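Local coordinates for VIN1 (Oscarella pearsei, PDB 6BFI), which probably binds actin filaments and may play a role in cell-cell adhesion, at residues S489-I494 against I542-V547; V502-I507 against E604-V609; Q508-E513 against A531-R536. All coordinates share one frame; numbering follows the deposited sequence.

Interaction 1 (S489-I494 against I542-V547)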
ATOM      1  N   SER A 489      -7.264  -9.698  -4.730  1.00 55.56           N
ATOM      2  CA  SER A 489      -6.878  -8.297  -4.883  1.00 55.62           C
ATOM      3  C   SER A 489      -7.348  -7.742  -6.224  1.00 52.39           C
ATOM      4  O   SER A 489      -7.893  -6.627  -6.294  1.00 46.59           O
ATOM      5  CB  SER A 489      -5.363  -8.149  -4.741  1.00 57.11           C
ATOM      6  OG  SER A 489      -4.931  -8.588  -3.466  1.00 61.62           O
ATOM      7  N   VAL A 490      -7.153  -8.512  -7.297  1.00 50.78           N
ATOM      8  CA  VAL A 490      -7.585  -8.074  -8.624  1.00 51.02           C
ATOM      9  C   VAL A 490      -9.086  -7.806  -8.634  1.00 55.67           C
ATOM     10  O   VAL A 490      -9.547  -6.770  -9.132  1.00 58.31           O
ATOM     11  CB  VAL A 490      -7.182  -9.110  -9.685  1.00 45.37           C
ATOM     12  CG1 VAL A 490      -7.937  -8.872 -10.971  1.00 44.70           C
ATOM     13  CG2 VAL A 490      -5.684  -9.043  -9.935  1.00 43.54           C
ATOM     14  N   ASP A 491      -9.872  -8.730  -8.069  1.00 56.53           N
ATOM     15  CA  ASP A 491     -11.312  -8.509  -7.977  1.00 63.11           C
ATOM     16  C   ASP A 491     -11.638  -7.305  -7.105  1.00 60.95           C
ATOM     17  O   ASP A 491     -12.648  -6.629  -7.333  1.00 58.12           O
ATOM     18  CB  ASP A 491     -12.007  -9.758  -7.435  1.00 70.35           C
ATOM     19  CG  ASP A 491     -11.861 -10.956  -8.355  1.00 76.96           C
ATOM     20  OD1 ASP A 491     -11.534 -10.757  -9.545  1.00 83.34           O
ATOM     21  OD2 ASP A 491     -12.079 -12.094  -7.891  1.00 78.59           O
ATOM     22  N   GLY A 492     -10.800  -7.016  -6.108  1.00 59.50           N
ATOM     23  CA  GLY A 492     -11.035  -5.847  -5.278  1.00 61.28           C
ATOM     24  C   GLY A 492     -10.856  -4.544  -6.035  1.00 62.87           C
ATOM     25  O   GLY A 492     -11.598  -3.582  -5.816  1.00 54.92           O
ATOM     26  N   VAL A 493      -9.873  -4.490  -6.934  1.00 60.31           N
ATOM     27  CA  VAL A 493      -9.651  -3.264  -7.698  1.00 55.78           C
ATOM     28  C   VAL A 493     -10.671  -3.124  -8.823  1.00 62.45           C
ATOM     29  O   VAL A 493     -11.201  -2.032  -9.061  1.00 68.73           O
ATOM     30  CB  VAL A 493      -8.211  -3.231  -8.240  1.00 53.94           C
ATOM     31  CG1 VAL A 493      -8.019  -2.032  -9.157  1.00 59.30           C
ATOM     32  CG2 VAL A 493      -7.217  -3.200  -7.096  1.00 58.31           C
ATOM     33  N   ILE A 494     -10.967  -4.224  -9.520  1.00 63.46           N
ATOM     34  CA  ILE A 494     -11.777  -4.166 -10.731  1.00 58.12           C
ATOM     35  C   ILE A 494     -13.182  -3.666 -10.425  1.00 61.28           C
ATOM     36  O   ILE A 494     -13.758  -3.966  -9.370  1.00 57.50           O
ATOM     37  CB  ILE A 494     -11.794  -5.551 -11.402  1.00 54.28           C
ATOM     38  CG1 ILE A 494     -10.560  -5.721 -12.288  1.00 56.16           C
ATOM     39  CG2 ILE A 494     -13.071  -5.781 -12.197  1.00 59.09           C
ATOM     40  CD1 ILE A 494     -10.414  -4.634 -13.322  1.00 59.60           C
ATOM     41  N   ILE A 542     -19.967 -15.722  -8.777  1.00 61.83           N
ATOM     42  CA  ILE A 542     -20.197 -15.934  -7.349  1.00 64.31           C
ATOM     43  C   ILE A 542     -19.062 -15.332  -6.530  1.00 66.33           C
ATOM     44  O   ILE A 542     -19.293 -14.626  -5.542  1.00 67.08           O
ATOM     45  CB  ILE A 542     -20.364 -17.435  -7.048  1.00 64.46           C
ATOM     46  CG1 ILE A 542     -21.533 -18.021  -7.839  1.00 67.50           C
ATOM     47  CG2 ILE A 542     -20.559 -17.658  -5.555  1.00 63.64           C
ATOM     48  CD1 ILE A 542     -22.872 -17.498  -7.411  1.00 71.37           C
ATOM     49  N   GLN A 543     -17.816 -15.607  -6.928  1.00 63.26           N
ATOM     50  CA  GLN A 543     -16.670 -15.131  -6.157  1.00 64.95           C
ATOM     51  C   GLN A 543     -16.590 -13.609  -6.162  1.00 63.99           C
ATOM     52  O   GLN A 543     -16.401 -12.982  -5.111  1.00 65.35           O
ATOM     53  CB  GLN A 543     -15.379 -15.735  -6.704  1.00 64.29           C
ATOM     54  CG  GLN A 543     -15.301 -17.244  -6.599  1.00 69.38           C
ATOM     55  CD  GLN A 543     -14.018 -17.791  -7.186  1.00 72.89           C
ATOM     56  OE1 GLN A 543     -13.026 -17.071  -7.320  1.00 70.72           O
ATOM     57  NE2 GLN A 543     -14.030 -19.070  -7.548  1.00 75.64           N
ATOM     58  N   VAL A 544     -16.723 -12.994  -7.339  1.00 59.46           N
ATOM     59  CA  VAL A 544     -16.676 -11.537  -7.410  1.00 58.08           C
ATOM     60  C   VAL A 544     -17.805 -10.929  -6.585  1.00 54.94           C
ATOM     61  O   VAL A 544     -17.618  -9.917  -5.899  1.00 54.98           O
ATOM     62  CB  VAL A 544     -16.714 -11.068  -8.875  1.00 60.27           C
ATOM     63  CG1 VAL A 544     -16.816  -9.553  -8.947  1.00 58.40           C
ATOM     64  CG2 VAL A 544     -15.472 -11.552  -9.603  1.00 49.88           C
ATOM     65  N   ALA A 545     -18.986 -11.554  -6.613  1.00 55.74           N
ATOM     66  CA  ALA A 545     -20.071 -11.097  -5.751  1.00 59.87           C
ATOM     67  C   ALA A 545     -19.705 -11.224  -4.277  1.00 61.22           C
ATOM     68  O   ALA A 545     -20.103 -10.384  -3.463  1.00 63.74           O
ATOM     69  CB  ALA A 545     -21.352 -11.875  -6.053  1.00 51.65           C
ATOM     70  N   LYS A 546     -18.944 -12.260  -3.918  1.00 59.19           N
ATOM     71  CA  LYS A 546     -18.504 -12.422  -2.535  1.00 62.13           C
ATOM     72  C   LYS A 546     -17.565 -11.293  -2.125  1.00 59.28           C
ATOM     73  O   LYS A 546     -17.704 -10.714  -1.040  1.00 56.94           O
ATOM     74  CB  LYS A 546     -17.830 -13.785  -2.363  1.00 67.71           C
ATOM     75  CG  LYS A 546     -16.934 -13.913  -1.140  1.00 74.04           C
ATOM     76  CD  LYS A 546     -17.731 -13.935   0.154  1.00 79.75           C
ATOM     77  CE  LYS A 546     -16.839 -14.300   1.332  1.00 84.50           C
ATOM     78  NZ  LYS A 546     -17.563 -14.248   2.633  1.00 87.02           N
ATOM     79  N   VAL A 547     -16.601 -10.962  -2.989  1.00 60.29           N
ATOM     80  CA  VAL A 547     -15.696  -9.853  -2.698  1.00 63.32           C
ATOM     81  C   VAL A 547     -16.471  -8.546  -2.572  1.00 63.24           C
ATOM     82  O   VAL A 547     -16.220  -7.745  -1.663  1.00 64.23           O
ATOM     83  CB  VAL A 547     -14.598  -9.761  -3.775  1.00 64.62           C
ATOM     84  CG1 VAL A 547     -13.921  -8.396  -3.738  1.00 59.58           C
ATOM     85  CG2 VAL A 547     -13.574 -10.867  -3.578  1.00 68.04           C
TER

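Interaction 2 (V502-I507 against E604-V609)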
ATOM      1  N   VAL A 502     -19.917  -7.980 -18.470  1.00 58.83           N
ATOM      2  CA  VAL A 502     -19.125  -8.779 -19.401  1.00 62.30           C
ATOM      3  C   VAL A 502     -19.392 -10.264 -19.193  1.00 64.75           C
ATOM      4  O   VAL A 502     -19.603 -11.014 -20.158  1.00 58.52           O
ATOM      5  CB  VAL A 502     -17.630  -8.437 -19.250  1.00 59.11           C
ATOM      6  CG1 VAL A 502     -16.785  -9.330 -20.138  1.00 57.09           C
ATOM      7  CG2 VAL A 502     -17.387  -6.972 -19.584  1.00 61.23           C
ATOM      8  N   SER A 503     -19.408 -10.708 -17.934  1.00 61.31           N
ATOM      9  CA  SER A 503     -19.704 -12.106 -17.638  1.00 60.32           C
ATOM     10  C   SER A 503     -21.126 -12.481 -18.038  1.00 59.90           C
ATOM     11  O   SER A 503     -21.365 -13.614 -18.467  1.00 62.67           O
ATOM     12  CB  SER A 503     -19.487 -12.386 -16.151  1.00 58.30           C
ATOM     13  OG  SER A 503     -18.138 -12.165 -15.780  1.00 59.96           O
ATOM     14  N   GLU A 504     -22.076 -11.553 -17.910  1.00 58.37           N
ATOM     15  CA  GLU A 504     -23.443 -11.841 -18.328  1.00 61.99           C
ATOM     16  C   GLU A 504     -23.517 -12.053 -19.835  1.00 66.38           C
ATOM     17  O   GLU A 504     -24.181 -12.983 -20.309  1.00 68.64           O
ATOM     18  CB  GLU A 504     -24.372 -10.705 -17.895  1.00 68.39           C
ATOM     19  CG  GLU A 504     -25.860 -10.988 -18.074  1.00 77.99           C
ATOM     20  CD  GLU A 504     -26.728  -9.787 -17.731  1.00 86.04           C
ATOM     21  OE1 GLU A 504     -26.170  -8.684 -17.547  1.00 87.23           O
ATOM     22  OE2 GLU A 504     -27.966  -9.943 -17.646  1.00 91.56           O
ATOM     23  N   ALA A 505     -22.825 -11.208 -20.604  1.00 67.00           N
ATOM     24  CA  ALA A 505     -22.846 -11.344 -22.058  1.00 67.18           C
ATOM     25  C   ALA A 505     -22.141 -12.620 -22.503  1.00 66.05           C
ATOM     26  O   ALA A 505     -22.681 -13.395 -23.304  1.00 68.56           O
ATOM     27  CB  ALA A 505     -22.205 -10.118 -22.707  1.00 63.44           C
ATOM     28  N   ARG A 506     -20.930 -12.858 -21.990  1.00 62.83           N
ATOM     29  CA  ARG A 506     -20.186 -14.057 -22.367  1.00 66.01           C
ATOM     30  C   ARG A 506     -20.943 -15.321 -21.976  1.00 65.49           C
ATOM     31  O   ARG A 506     -20.992 -16.287 -22.747  1.00 65.89           O
ATOM     32  CB  ARG A 506     -18.798 -14.036 -21.725  1.00 67.65           C
ATOM     33  CG  ARG A 506     -17.859 -13.003 -22.333  1.00 75.64           C
ATOM     34  CD  ARG A 506     -16.668 -12.707 -21.432  1.00 79.42           C
ATOM     35  NE  ARG A 506     -15.409 -13.204 -21.978  1.00 82.05           N
ATOM     36  CZ  ARG A 506     -14.681 -14.170 -21.425  1.00 84.64           C
ATOM     37  NH1 ARG A 506     -15.081 -14.744 -20.297  1.00 81.80           N
ATOM     38  NH2 ARG A 506     -13.547 -14.555 -21.995  1.00 88.32           N
ATOM     39  N   ILE A 507     -21.551 -15.327 -20.788  1.00 62.66           N
ATOM     40  CA  ILE A 507     -22.341 -16.479 -20.367  1.00 63.48           C
ATOM     41  C   ILE A 507     -23.563 -16.646 -21.263  1.00 70.74           C
ATOM     42  O   ILE A 507     -23.969 -17.771 -21.570  1.00 72.49           O
ATOM     43  CB  ILE A 507     -22.729 -16.349 -18.882  1.00 70.74           C
ATOM     44  CG1 ILE A 507     -21.520 -16.647 -17.992  1.00 66.37           C
ATOM     45  CG2 ILE A 507     -23.873 -17.288 -18.531  1.00 73.80           C
ATOM     46  CD1 ILE A 507     -21.772 -16.406 -16.522  1.00 58.79           C
ATOM     47  N   GLU A 604     -30.322 -16.644 -15.745  1.00 75.82           N
ATOM     48  CA  GLU A 604     -31.198 -15.806 -14.935  1.00 77.01           C
ATOM     49  C   GLU A 604     -30.555 -15.457 -13.595  1.00 73.54           C
ATOM     50  O   GLU A 604     -30.681 -14.323 -13.115  1.00 74.12           O
ATOM     51  CB  GLU A 604     -32.542 -16.504 -14.728  1.00 86.51           C
ATOM     52  CG  GLU A 604     -33.668 -15.568 -14.329  1.00 96.39           C
ATOM     53  CD  GLU A 604     -34.196 -15.852 -12.939  1.00105.14           C
ATOM     54  OE1 GLU A 604     -33.826 -16.897 -12.363  1.00108.60           O
ATOM     55  OE2 GLU A 604     -34.983 -15.030 -12.423  1.00109.65           O
ATOM     56  N   GLY A 605     -29.855 -16.413 -12.977  1.00 71.05           N
ATOM     57  CA  GLY A 605     -29.175 -16.115 -11.724  1.00 64.75           C
ATOM     58  C   GLY A 605     -28.087 -15.067 -11.885  1.00 63.27           C
ATOM     59  O   GLY A 605     -27.977 -14.135 -11.074  1.00 62.66           O
ATOM     60  N   VAL A 606     -27.270 -15.202 -12.933  1.00 62.35           N
ATOM     61  CA  VAL A 606     -26.253 -14.188 -13.209  1.00 59.79           C
ATOM     62  C   VAL A 606     -26.904 -12.827 -13.410  1.00 64.18           C
ATOM     63  O   VAL A 606     -26.434 -11.808 -12.882  1.00 61.68           O
ATOM     64  CB  VAL A 606     -25.403 -14.594 -14.427  1.00 61.02           C
ATOM     65  CG1 VAL A 606     -24.500 -13.446 -14.854  1.00 57.40           C
ATOM     66  CG2 VAL A 606     -24.577 -15.830 -14.104  1.00 60.38           C
ATOM     67  N   ALA A 607     -28.007 -12.789 -14.164  1.00 69.07           N
ATOM     68  CA  ALA A 607     -28.740 -11.540 -14.333  1.00 60.71           C
ATOM     69  C   ALA A 607     -29.211 -10.981 -12.997  1.00 66.76           C
ATOM     70  O   ALA A 607     -29.241  -9.760 -12.814  1.00 59.87           O
ATOM     71  CB  ALA A 607     -29.930 -11.751 -15.271  1.00 64.88           C
ATOM     72  N   ALA A 608     -29.572 -11.852 -12.052  1.00 62.30           N
ATOM     73  CA  ALA A 608     -30.015 -11.381 -10.743  1.00 60.35           C
ATOM     74  C   ALA A 608     -28.874 -10.713  -9.985  1.00 63.92           C
ATOM     75  O   ALA A 608     -29.041  -9.617  -9.430  1.00 64.93           O
ATOM     76  CB  ALA A 608     -30.595 -12.541  -9.935  1.00 62.34           C
ATOM     77  N   VAL A 609     -27.704 -11.357  -9.951  1.00 57.15           N
ATOM     78  CA  VAL A 609     -26.555 -10.757  -9.272  1.00 55.51           C
ATOM     79  C   VAL A 609     -26.198  -9.420  -9.915  1.00 60.09           C
ATOM     80  O   VAL A 609     -25.970  -8.410  -9.228  1.00 54.40           O
ATOM     81  CB  VAL A 609     -25.360 -11.727  -9.283  1.00 54.73           C
ATOM     82  CG1 VAL A 609     -24.191 -11.141  -8.503  1.00 53.28           C
ATOM     83  CG2 VAL A 609     -25.774 -13.080  -8.717  1.00 55.59           C
TER

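Interaction 3 (Q508-E513 against A531-R536)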
ATOM      1  N   GLN A 508     -24.160 -15.535 -21.709  1.00 74.73           N
ATOM      2  CA  GLN A 508     -25.285 -15.628 -22.638  1.00 73.40           C
ATOM      3  C   GLN A 508     -24.863 -16.283 -23.947  1.00 70.71           C
ATOM      4  O   GLN A 508     -25.543 -17.184 -24.452  1.00 72.95           O
ATOM      5  CB  GLN A 508     -25.876 -14.243 -22.902  1.00 77.77           C
ATOM      6  CG  GLN A 508     -26.836 -13.749 -21.836  1.00 79.93           C
ATOM      7  CD  GLN A 508     -27.435 -12.402 -22.183  1.00 83.42           C
ATOM      8  OE1 GLN A 508     -27.453 -11.999 -23.347  1.00 87.74           O
ATOM      9  NE2 GLN A 508     -27.926 -11.692 -21.172  1.00 81.90           N
ATOM     10  N   ALA A 509     -23.736 -15.842 -24.512  1.00 70.36           N
ATOM     11  CA  ALA A 509     -23.272 -16.414 -25.774  1.00 72.69           C
ATOM     12  C   ALA A 509     -22.907 -17.887 -25.620  1.00 75.98           C
ATOM     13  O   ALA A 509     -23.250 -18.712 -26.476  1.00 81.11           O
ATOM     14  CB  ALA A 509     -22.078 -15.620 -26.302  1.00 72.22           C
ATOM     15  N   ASP A 510     -22.215 -18.239 -24.533  1.00 72.49           N
ATOM     16  CA  ASP A 510     -21.781 -19.622 -24.353  1.00 78.25           C
ATOM     17  C   ASP A 510     -22.958 -20.543 -24.054  1.00 75.93           C
ATOM     18  O   ASP A 510     -22.977 -21.696 -24.499  1.00 75.54           O
ATOM     19  CB  ASP A 510     -20.730 -19.705 -23.248  1.00 78.17           C
ATOM     20  CG  ASP A 510     -19.397 -19.110 -23.666  1.00 84.13           C
ATOM     21  OD1 ASP A 510     -19.160 -18.995 -24.887  1.00 87.40           O
ATOM     22  OD2 ASP A 510     -18.588 -18.767 -22.778  1.00 85.61           O
ATOM     23  N   VAL A 511     -23.946 -20.057 -23.301  1.00 75.44           N
ATOM     24  CA  VAL A 511     -25.141 -20.856 -23.043  1.00 78.50           C
ATOM     25  C   VAL A 511     -25.953 -21.027 -24.321  1.00 85.32           C
ATOM     26  O   VAL A 511     -26.501 -22.104 -24.583  1.00 92.26           O
ATOM     27  CB  VAL A 511     -25.977 -20.224 -21.915  1.00 79.07           C
ATOM     28  CG1 VAL A 511     -27.382 -20.814 -21.896  1.00 80.94           C
ATOM     29  CG2 VAL A 511     -25.297 -20.440 -20.574  1.00 76.41           C
ATOM     30  N   LYS A 512     -26.040 -19.974 -25.141  1.00 85.35           N
ATOM     31  CA  LYS A 512     -26.695 -20.106 -26.438  1.00 89.18           C
ATOM     32  C   LYS A 512     -26.002 -21.161 -27.293  1.00 92.20           C
ATOM     33  O   LYS A 512     -26.656 -22.030 -27.882  1.00 94.03           O
ATOM     34  CB  LYS A 512     -26.719 -18.756 -27.160  1.00 86.95           C
ATOM     35  CG  LYS A 512     -26.595 -18.862 -28.676  1.00 91.42           C
ATOM     36  CD  LYS A 512     -27.223 -17.678 -29.392  1.00 94.46           C
ATOM     37  CE  LYS A 512     -28.742 -17.775 -29.387  1.00 97.35           C
ATOM     38  NZ  LYS A 512     -29.375 -16.743 -30.255  1.00100.29           N
ATOM     39  N   GLU A 513     -24.670 -21.108 -27.359  1.00 92.20           N
ATOM     40  CA  GLU A 513     -23.935 -22.087 -28.153  1.00 94.69           C
ATOM     41  C   GLU A 513     -24.118 -23.495 -27.599  1.00 97.61           C
ATOM     42  O   GLU A 513     -24.209 -24.463 -28.362  1.00 98.58           O
ATOM     43  CB  GLU A 513     -22.454 -21.711 -28.204  1.00 95.25           C
ATOM     44  CG  GLU A 513     -21.616 -22.576 -29.134  1.00101.25           C
ATOM     45  CD  GLU A 513     -22.175 -22.634 -30.543  1.00105.51           C
ATOM     46  OE1 GLU A 513     -22.341 -23.756 -31.068  1.00110.77           O
ATOM     47  OE2 GLU A 513     -22.454 -21.560 -31.119  1.00101.71           O
ATOM     48  N   ALA A 531     -20.375 -26.408 -21.382  1.00 79.73           N
ATOM     49  CA  ALA A 531     -21.162 -26.399 -20.153  1.00 79.55           C
ATOM     50  C   ALA A 531     -20.284 -26.148 -18.932  1.00 77.17           C
ATOM     51  O   ALA A 531     -20.632 -25.342 -18.059  1.00 70.53           O
ATOM     52  CB  ALA A 531     -21.921 -27.719 -20.008  1.00 77.46           C
ATOM     53  N   SER A 532     -19.138 -26.832 -18.850  1.00 73.30           N
ATOM     54  CA  SER A 532     -18.245 -26.617 -17.717  1.00 72.72           C
ATOM     55  C   SER A 532     -17.630 -25.225 -17.753  1.00 69.08           C
ATOM     56  O   SER A 532     -17.396 -24.626 -16.696  1.00 67.09           O
ATOM     57  CB  SER A 532     -17.155 -27.693 -17.682  1.00 75.21           C
ATOM     58  OG  SER A 532     -16.333 -27.645 -18.834  1.00 78.17           O
ATOM     59  N   SER A 533     -17.369 -24.691 -18.949  1.00 70.79           N
ATOM     60  CA  SER A 533     -16.946 -23.299 -19.057  1.00 67.39           C
ATOM     61  C   SER A 533     -18.004 -22.359 -18.490  1.00 68.30           C
ATOM     62  O   SER A 533     -17.680 -21.403 -17.772  1.00 63.56           O
ATOM     63  CB  SER A 533     -16.647 -22.953 -20.515  1.00 72.49           C
ATOM     64  OG  SER A 533     -16.540 -21.551 -20.692  1.00 75.62           O
ATOM     65  N   VAL A 534     -19.277 -22.619 -18.797  1.00 67.99           N
ATOM     66  CA  VAL A 534     -20.358 -21.814 -18.236  1.00 65.45           C
ATOM     67  C   VAL A 534     -20.376 -21.926 -16.717  1.00 64.11           C
ATOM     68  O   VAL A 534     -20.557 -20.930 -16.005  1.00 62.31           O
ATOM     69  CB  VAL A 534     -21.707 -22.227 -18.853  1.00 67.37           C
ATOM     70  CG1 VAL A 534     -22.860 -21.608 -18.082  1.00 66.45           C
ATOM     71  CG2 VAL A 534     -21.759 -21.819 -20.314  1.00 72.27           C
ATOM     72  N   ALA A 535     -20.179 -23.140 -16.193  1.00 65.23           N
ATOM     73  CA  ALA A 535     -20.143 -23.324 -14.745  1.00 64.36           C
ATOM     74  C   ALA A 535     -19.006 -22.529 -14.110  1.00 62.40           C
ATOM     75  O   ALA A 535     -19.175 -21.936 -13.036  1.00 61.03           O
ATOM     76  CB  ALA A 535     -20.012 -24.809 -14.409  1.00 66.33           C
ATOM     77  N   ARG A 536     -17.840 -22.499 -14.763  1.00 62.50           N
ATOM     78  CA  ARG A 536     -16.711 -21.752 -14.215  1.00 60.95           C
ATOM     79  C   ARG A 536     -16.968 -20.250 -14.255  1.00 61.91           C
ATOM     80  O   ARG A 536     -16.627 -19.533 -13.306  1.00 64.06           O
ATOM     81  CB  ARG A 536     -15.428 -22.104 -14.971  1.00 62.26           C
ATOM     82  CG  ARG A 536     -14.964 -23.539 -14.764  1.00 69.30           C
ATOM     83  CD  ARG A 536     -13.545 -23.755 -15.277  1.00 74.79           C
ATOM     84  NE  ARG A 536     -13.446 -23.597 -16.727  1.00 77.00           N
ATOM     85  CZ  ARG A 536     -13.533 -24.598 -17.596  1.00 77.03           C
ATOM     86  NH1 ARG A 536     -13.722 -25.839 -17.166  1.00 76.13           N
ATOM     87  NH2 ARG A 536     -13.428 -24.362 -18.897  1.00 75.80           N
TER

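Interaction 1 (S489-I494 against I542-V547)
Asp491 is the first residue of 489-494 to touch 542-547, and it points toward that helix. CG lies beside the backbone N (chi1 -63°), which presents the flat carboxylate to Val544. The CG2 methyl of Val544 sits above the carboxylate plane, 3.8 Å from Asp491 OD2 and only slightly farther from CG and OD1. The two side chains cross at about a right angle. The charge itself is met by Arg540, whose NH2 forms a salt bridge with Asp491 OD1. Further back, Asp491 CB is 4.3 Å from Val547 CG2. Gly492 comes next and meets the other helix with its backbone: Val547 CG1 lies 4.1 Å from Gly492 CA. The helix ends at Val493. Ile494 leaves the helical path and packs on Leu368 and Val372 of helix 344-375. No hydrogen bond joins the two segments. Their axes approach to 9.6 Å and cross at -68°. This is a steep helix-helix crossing, in which the C-terminal turn of helix 466-493 meets the flank of helix 524-550 within the all-helical vinculin-family fold.

Interaction 2 (V502-I507 against E604-V609)
Glu504 and Val606 mark the closest backbone approach, with their CA atoms 6.3 Å apart. Both segments are wholly helical. Their axes come within 9.8 Å, and their N-to-C directions differ by 167°, so the two helices run nearly antiparallel. No hydrogen bond links one segment to the other.

Val606 points toward 502-507 and uses both of its methyls. CG1 is anti to the backbone N (chi1 171°) and lies against the base of Glu504, 4.0 Å from its CA and almost as near to its CB. The other methyl, CG2, meets the end of Ile507. Here the two side chains reach toward each other tip to tip, with Ile507 CD1 3.7 Å from Val606 CG2. Val606 also touches Leu568 of helix 555-569, and Ile507 touches Gln537 of helix 524-550. These two helices thus add neighbours to the buried pair.

Glu504 takes another course. It leaves its helix at an angle to the other, but CG is anti to the backbone N (chi1 -171°) and the chain stays extended beyond it. The carboxylate is carried across the gap in this way. OE2 comes to rest beside Ala607, 3.6 Å from its CB. The small alanine leaves the carboxylate close to the helix surface. OE2 then forms a salt bridge with NH2 of Arg610, one turn further along from Val606.

The chemistry is thus divided. Buried valine and isoleucine methyls hold the inner side by van der Waals contact alone. On the partly exposed side, Glu504 meets Val606 with its base, its extended chain crosses to Ala607, and its charge is paired outside the two segments. Arg610, just past the end of 604-609, probably steadies the direction of the glutamate chain.

Interaction 3 (Q508-E513 against A531-R536)
Val511 and Val534 share one side-chain setting: in each, CG1 is anti to the backbone N (chi1 165° and 168°) and CG2 lies beside it. In Val511 this turns CG2 to the other helix, where it meets both methyls of Val534. It is 3.7 Å from Val534 CG1 and nearly as close to CG2. The two side chains cross at about a right angle, and both methyls of Val534 lie against the one methyl of Val511. Val534 CG2 also touches the base of Asp510, 3.8 Å from its CB.

Asp510 points toward 531-536, with CG beside its own backbone N. The carboxylate is thereby brought near the hydroxyl of Ser533. Asp510 OD2 and Ser533 OG remain 4.0 Å apart and form no hydrogen bond with each other. Both instead bond to NE2 of Gln537, one turn after Ser533 on the same helix. One amide nitrogen thus joins the two groups indirectly. Asp510 also touches Lys530, which may favour its negative charge.

The axes lie 9.5 Å apart at closest approach, with N-to-C directions 155° apart. Asp510 and Val534 have the nearest CA atoms, at 6.7 Å. Helix 589-615 adds Ala599 and Val603 against Val511, so the valine pair is buried on this side.

Across the two segments themselves, the direct contact is therefore mainly apolar and rests on Val534 set against Val511 and the CB of Asp510. The polar groups contribute through Gln537. Its amide gives the carboxylate and the hydroxyl a shared partner at the partly exposed margin.

The three contacts lie on the same side of the chain's centre and involve four helices: 466-493, 496-519, 524-550 and 589-615. The first three follow one another in the chain. Interactions 1 and 3 both use helix 524-550, with centres 21 Å apart. Interactions 2 and 3 share helix 496-519, where their segments adjoin, with centres 11 Å apart. Interactions 1 and 2 touch directly, Ala545 CB lying 3.8 Å from Val609 CG1. Interaction 3 is nested inside the loops closed by the other two, which alternate along the chain. Near-antiparallel packing in interactions 2 and 3 is thus joined to the steep crossing of interaction 1, which ties in helix 466-493.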